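Local coordinates for iron-only hydrogenase system regulator (Thermotoga maritima, PDB 2NZC), which probably acts in regulating the iron-only hydrogenase system, through a mechanism that the structure alone does not show, at the interface of chains A and B. Numbering follows the deposited sequence. Chains: chain A/B, Hypothetical protein.

Contact 1: the interface of chains A and B. Residues chain A 7, 82-83; chain B 13, 43, 46, 48, 50.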
loop_
_atom_site.group_PDB
_atom_site.type_symbol
_atom_site.label_atom_id
_atom_site.label_comp_id
_atom_site.label_asym_id
_atom_site.label_seq_id
_atom_site.Cartn_x
_atom_site.Cartn_y
_atom_site.Cartn_z
ATOM N N PHE A 7 6.541 -14.059 -9.867
ATOM C CA PHE A 7 5.730 -13.118 -9.102
ATOM C C PHE A 7 4.258 -13.467 -9.184
ATOM O O PHE A 7 3.767 -13.862 -10.252
ATOM C CB PHE A 7 5.966 -11.682 -9.600
ATOM C CG PHE A 7 7.350 -11.187 -9.325
ATOM C CD1 PHE A 7 8.393 -11.466 -10.207
ATOM C CD2 PHE A 7 7.608 -10.450 -8.180
ATOM C CE1 PHE A 7 9.687 -11.022 -9.948
ATOM C CE2 PHE A 7 8.889 -10.009 -7.908
ATOM C CZ PHE A 7 9.923 -10.286 -8.797
ATOM N N LEU A 82 1.938 -12.763 -12.199
ATOM C CA LEU A 82 2.342 -11.517 -12.843
ATOM C C LEU A 82 2.533 -11.731 -14.344
ATOM O O LEU A 82 2.065 -10.924 -15.158
ATOM C CB LEU A 82 3.618 -10.981 -12.202
ATOM C CG LEU A 82 4.115 -9.640 -12.743
ATOM C CD1 LEU A 82 3.334 -8.526 -12.105
ATOM C CD2 LEU A 82 5.600 -9.454 -12.503
ATOM N N LYS A 83 3.162 -12.860 -14.667
ATOM C CA LYS A 83 3.753 -13.166 -15.967
ATOM C C LYS A 83 4.625 -12.016 -16.469
ATOM O O LYS A 83 5.718 -12.234 -17.022
ATOM C CB LYS A 83 2.693 -13.577 -17.000
ATOM C CG LYS A 83 1.748 -14.681 -16.535
ATOM C CD LYS A 83 0.649 -14.934 -17.562
ATOM C CE LYS A 83 1.197 -15.410 -18.913
ATOM N NZ LYS A 83 2.286 -16.424 -18.790
ATOM N N VAL B 13 -2.099 -5.113 -13.872
ATOM C CA VAL B 13 -0.708 -5.395 -14.231
ATOM C C VAL B 13 -0.392 -4.723 -15.578
ATOM O O VAL B 13 -1.069 -4.973 -16.592
ATOM C CB VAL B 13 -0.395 -6.903 -14.276
ATOM C CG1 VAL B 13 1.039 -7.161 -14.821
ATOM C CG2 VAL B 13 -0.525 -7.533 -12.891
ATOM N N VAL B 43 7.781 -3.877 -10.632
ATOM C CA VAL B 43 8.524 -5.113 -10.587
ATOM C C VAL B 43 9.538 -4.956 -11.698
ATOM O O VAL B 43 9.307 -5.389 -12.819
ATOM C CB VAL B 43 7.637 -6.360 -10.888
ATOM C CG1 VAL B 43 8.455 -7.653 -10.717
ATOM C CG2 VAL B 43 6.325 -6.350 -10.067
ATOM N N GLU B 46 10.960 -7.710 -14.253
ATOM C CA GLU B 46 10.086 -8.192 -15.319
ATOM C C GLU B 46 9.667 -7.064 -16.267
ATOM O O GLU B 46 8.866 -7.294 -17.176
ATOM C CB GLU B 46 8.799 -8.795 -14.696
ATOM C CG GLU B 46 9.019 -9.928 -13.663
ATOM C CD GLU B 46 9.916 -11.050 -14.160
ATOM O OE1 GLU B 46 10.684 -11.607 -13.335
ATOM O OE2 GLU B 46 9.873 -11.386 -15.370
HETATM N N MSE B 48 7.627 -4.555 -15.420
HETATM C CA MSE B 48 6.181 -4.434 -15.203
HETATM C C MSE B 48 5.851 -3.602 -13.961
HETATM O O MSE B 48 6.736 -3.349 -13.131
HETATM C CB MSE B 48 5.531 -5.809 -15.029
HETATM C CG MSE B 48 6.018 -6.826 -16.017
HETATM SE SE MSE B 48 4.659 -8.138 -16.396
HETATM C CE MSE B 48 5.609 -9.060 -17.793
ATOM N N ILE B 50 2.586 -3.207 -10.870
ATOM C CA ILE B 50 1.319 -3.667 -10.319
ATOM C C ILE B 50 0.638 -2.438 -9.738
ATOM O O ILE B 50 1.284 -1.599 -9.091
ATOM C CB ILE B 50 1.533 -4.773 -9.223
ATOM C CG1 ILE B 50 2.125 -6.017 -9.867
ATOM C CG2 ILE B 50 0.219 -5.115 -8.489
ATOM C CD1 ILE B 50 2.807 -6.979 -8.854
#

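Contact 2: the interface of chains A and B. Residues chain A 9, 80, 82; chain B 11, 13, 50, 52, 76.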
loop_
_atom_site.group_PDB
_atom_site.type_symbol
_atom_site.label_atom_id
_atom_site.label_comp_id
_atom_site.label_asym_id
_atom_site.label_seq_id
_atom_site.Cartn_x
_atom_site.Cartn_y
_atom_site.Cartn_z
ATOM N N ILE A 9 0.269 -12.191 -7.418
ATOM C CA ILE A 9 -0.471 -11.214 -6.657
ATOM C C ILE A 9 -1.621 -11.960 -5.996
ATOM O O ILE A 9 -2.280 -12.759 -6.652
ATOM C CB ILE A 9 -0.998 -10.131 -7.583
ATOM C CG1 ILE A 9 0.161 -9.496 -8.355
ATOM C CG2 ILE A 9 -1.792 -9.121 -6.801
ATOM C CD1 ILE A 9 -0.273 -8.853 -9.658
ATOM N N VAL A 80 -3.357 -13.967 -9.025
ATOM C CA VAL A 80 -3.064 -13.513 -10.397
ATOM C C VAL A 80 -1.561 -13.648 -10.592
ATOM O O VAL A 80 -0.810 -12.933 -9.912
ATOM C CB VAL A 80 -3.364 -11.979 -10.565
ATOM C CG1 VAL A 80 -3.209 -11.533 -12.045
ATOM C CG2 VAL A 80 -4.731 -11.594 -10.017
ATOM N N LEU A 82 1.938 -12.763 -12.199
ATOM C CA LEU A 82 2.342 -11.517 -12.843
ATOM C C LEU A 82 2.533 -11.731 -14.344
ATOM O O LEU A 82 2.065 -10.924 -15.158
ATOM C CB LEU A 82 3.618 -10.981 -12.202
ATOM C CG LEU A 82 4.115 -9.640 -12.743
ATOM C CD1 LEU A 82 3.334 -8.526 -12.105
ATOM C CD2 LEU A 82 5.600 -9.454 -12.503
ATOM N N THR B 11 -7.123 -5.234 -9.505
ATOM C CA THR B 11 -5.700 -5.470 -9.645
ATOM C C THR B 11 -5.354 -5.214 -11.092
ATOM O O THR B 11 -5.993 -5.758 -12.000
ATOM C CB THR B 11 -5.332 -6.918 -9.299
ATOM O OG1 THR B 11 -5.701 -7.195 -7.944
ATOM C CG2 THR B 11 -3.856 -7.123 -9.427
ATOM N N VAL B 13 -2.099 -5.113 -13.872
ATOM C CA VAL B 13 -0.708 -5.395 -14.231
ATOM C C VAL B 13 -0.392 -4.723 -15.578
ATOM O O VAL B 13 -1.069 -4.973 -16.592
ATOM C CB VAL B 13 -0.395 -6.903 -14.276
ATOM C CG1 VAL B 13 1.039 -7.161 -14.821
ATOM C CG2 VAL B 13 -0.525 -7.533 -12.891
ATOM N N ILE B 50 2.586 -3.207 -10.870
ATOM C CA ILE B 50 1.319 -3.667 -10.319
ATOM C C ILE B 50 0.638 -2.438 -9.738
ATOM O O ILE B 50 1.284 -1.599 -9.091
ATOM C CB ILE B 50 1.533 -4.773 -9.223
ATOM C CG1 ILE B 50 2.125 -6.017 -9.867
ATOM C CG2 ILE B 50 0.219 -5.115 -8.489
ATOM C CD1 ILE B 50 2.807 -6.979 -8.854
ATOM N N PHE B 52 -2.885 -1.634 -7.367
ATOM C CA PHE B 52 -4.022 -2.156 -6.608
ATOM C C PHE B 52 -4.917 -0.971 -6.363
ATOM O O PHE B 52 -4.438 0.100 -5.939
ATOM C CB PHE B 52 -3.618 -2.664 -5.214
ATOM C CG PHE B 52 -2.692 -3.852 -5.218
ATOM C CD1 PHE B 52 -3.114 -5.084 -5.708
ATOM C CD2 PHE B 52 -1.428 -3.759 -4.661
ATOM C CE1 PHE B 52 -2.253 -6.199 -5.661
ATOM C CE2 PHE B 52 -0.583 -4.862 -4.611
ATOM C CZ PHE B 52 -1.003 -6.079 -5.128
ATOM N N ARG B 76 -3.434 -5.926 -17.967
ATOM C CA ARG B 76 -4.287 -7.030 -17.559
ATOM C C ARG B 76 -4.929 -6.573 -16.269
ATOM O O ARG B 76 -4.219 -6.176 -15.337
ATOM C CB ARG B 76 -3.474 -8.302 -17.297
ATOM C CG ARG B 76 -3.046 -9.038 -18.561
ATOM C CD ARG B 76 -1.783 -9.871 -18.309
ATOM N NE ARG B 76 -2.027 -11.096 -17.537
ATOM C CZ ARG B 76 -1.751 -11.251 -16.242
ATOM N NH1 ARG B 76 -1.220 -10.259 -15.542
ATOM N NH2 ARG B 76 -2.015 -12.406 -15.640
#

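Contact 1: the interface of chains A and B
The backbone carbonyl oxygen of A:Lys83 meets the terminal methyl of B:Met48, here selenomethionine, with O and CE 3.3 Å apart. This is a polar-to-methyl contact and not a hydrogen bond; A:Lys83 is the last residue modelled in chain A, and its backbone, rather than its side-chain amine, makes this touch. B:Met48 runs out extended beyond CG and passes A:Leu82 in the opposite direction, which leaves its selenium beside the leucine CG at 4.0 Å.

A:Leu82 is the chief apolar element, hiding 75 Å² against chain B in this patch. Its CG stands anti to the backbone N and beside the carbonyl carbon (chi1 -177°), which turns the forked end away from the backbone nitrogen and onto the partner sheet. The two methyls then divide the neighbours. CD1 goes to the strand side, resting 3.6 Å from CG1 of B:Ile50 and also touching CG1 of B:Val13. CD2 turns to the strand 35-43 end and the short 3-10 helix that follows, where it lies 3.6 Å from CG of B:Glu46 and meets the tip of B:Val43 head-on.

B:Val43 also serves the aromatic ring of A:Phe7. Its CG1 methyl sits 3.5 Å from the ring centroid, squarely over one face, in a CH-pi contact that reaches all six ring carbons. The same methyl thus fills the angle between A:Phe7 and A:Leu82.

B:Glu46 offers its aliphatic CG to both residues of chain A, and the bend at chi2 (-52°) brings the carboxylate beside the A:Phe7 ring. The methylene lies 3.8 Å from CD1 of A:Phe7. Its carboxylate is tilted 58° from the ring plane instead of stacking on it, and OE1 comes 3.6 Å from the ring carbon CE1.

Contact 2: the interface of chains A and B
Facing beta-sheets form this contact: strands 6-15 and 75-81 of chain A, with the residue following the latter, lie against strands 6-15, 48-57 and 75-81 of chain B. The order of strands and helices, beta-alpha-beta-beta-alpha-beta, is that of a ferredoxin-like fold.

A:Ile9 is the central side chain and hides 48 Å². With CG1 anti to its own carbonyl carbon (chi1 -56°), its two branches diverge over the partner sheet. The longer branch ends in CD1, which lies 3.5 Å from CG2 of B:Val13, the side chains sliding past each other. Behind it, CG1 meets CD1 of B:Ile50 at 3.7 Å, the two isoleucines reaching tip to tip. The shorter branch, CG2, touches the B:Thr11 methyl at 3.9 Å and comes in the ring plane to the edge of B:Phe52, where its separation from CZ is 3.6 Å; the still shorter approach to CE1 is doubtful. Cut back to alanine, this position would lose both branches, which is likely to open a gap among B:Thr11, B:Val13, B:Ile50 and B:Phe52.

At the margin, the guanidinium of B:Arg76 turns one face toward the carbonyl O of A:Leu82, which is 3.4 Å from NH1 but well off the guanidinium plane, a polar approach and not a hydrogen bond. Its NH2 lies 3.9 Å from CG1 of A:Val80. The patch thus supplies interlocking apolar surface that probably holds the two sheets together in a dimer.

Contact 1 and contact 2 are neighbouring parts of one surface, with the centres of their C-alpha atoms about 7 Å apart. They share A:Leu82, B:Val13 and B:Ile50, so apolar packing runs without a break from the C-terminal tail and strand-end region of contact 1 to the strand faces of contact 2. Strand 6-15 enters both from each chain. Because the interface is two-fold symmetric, each contact recurs with the chains exchanged. This continuity and symmetry fit a dimer, although the deposited assembly holds four copies and the coordinates alone do not settle the state in the cell.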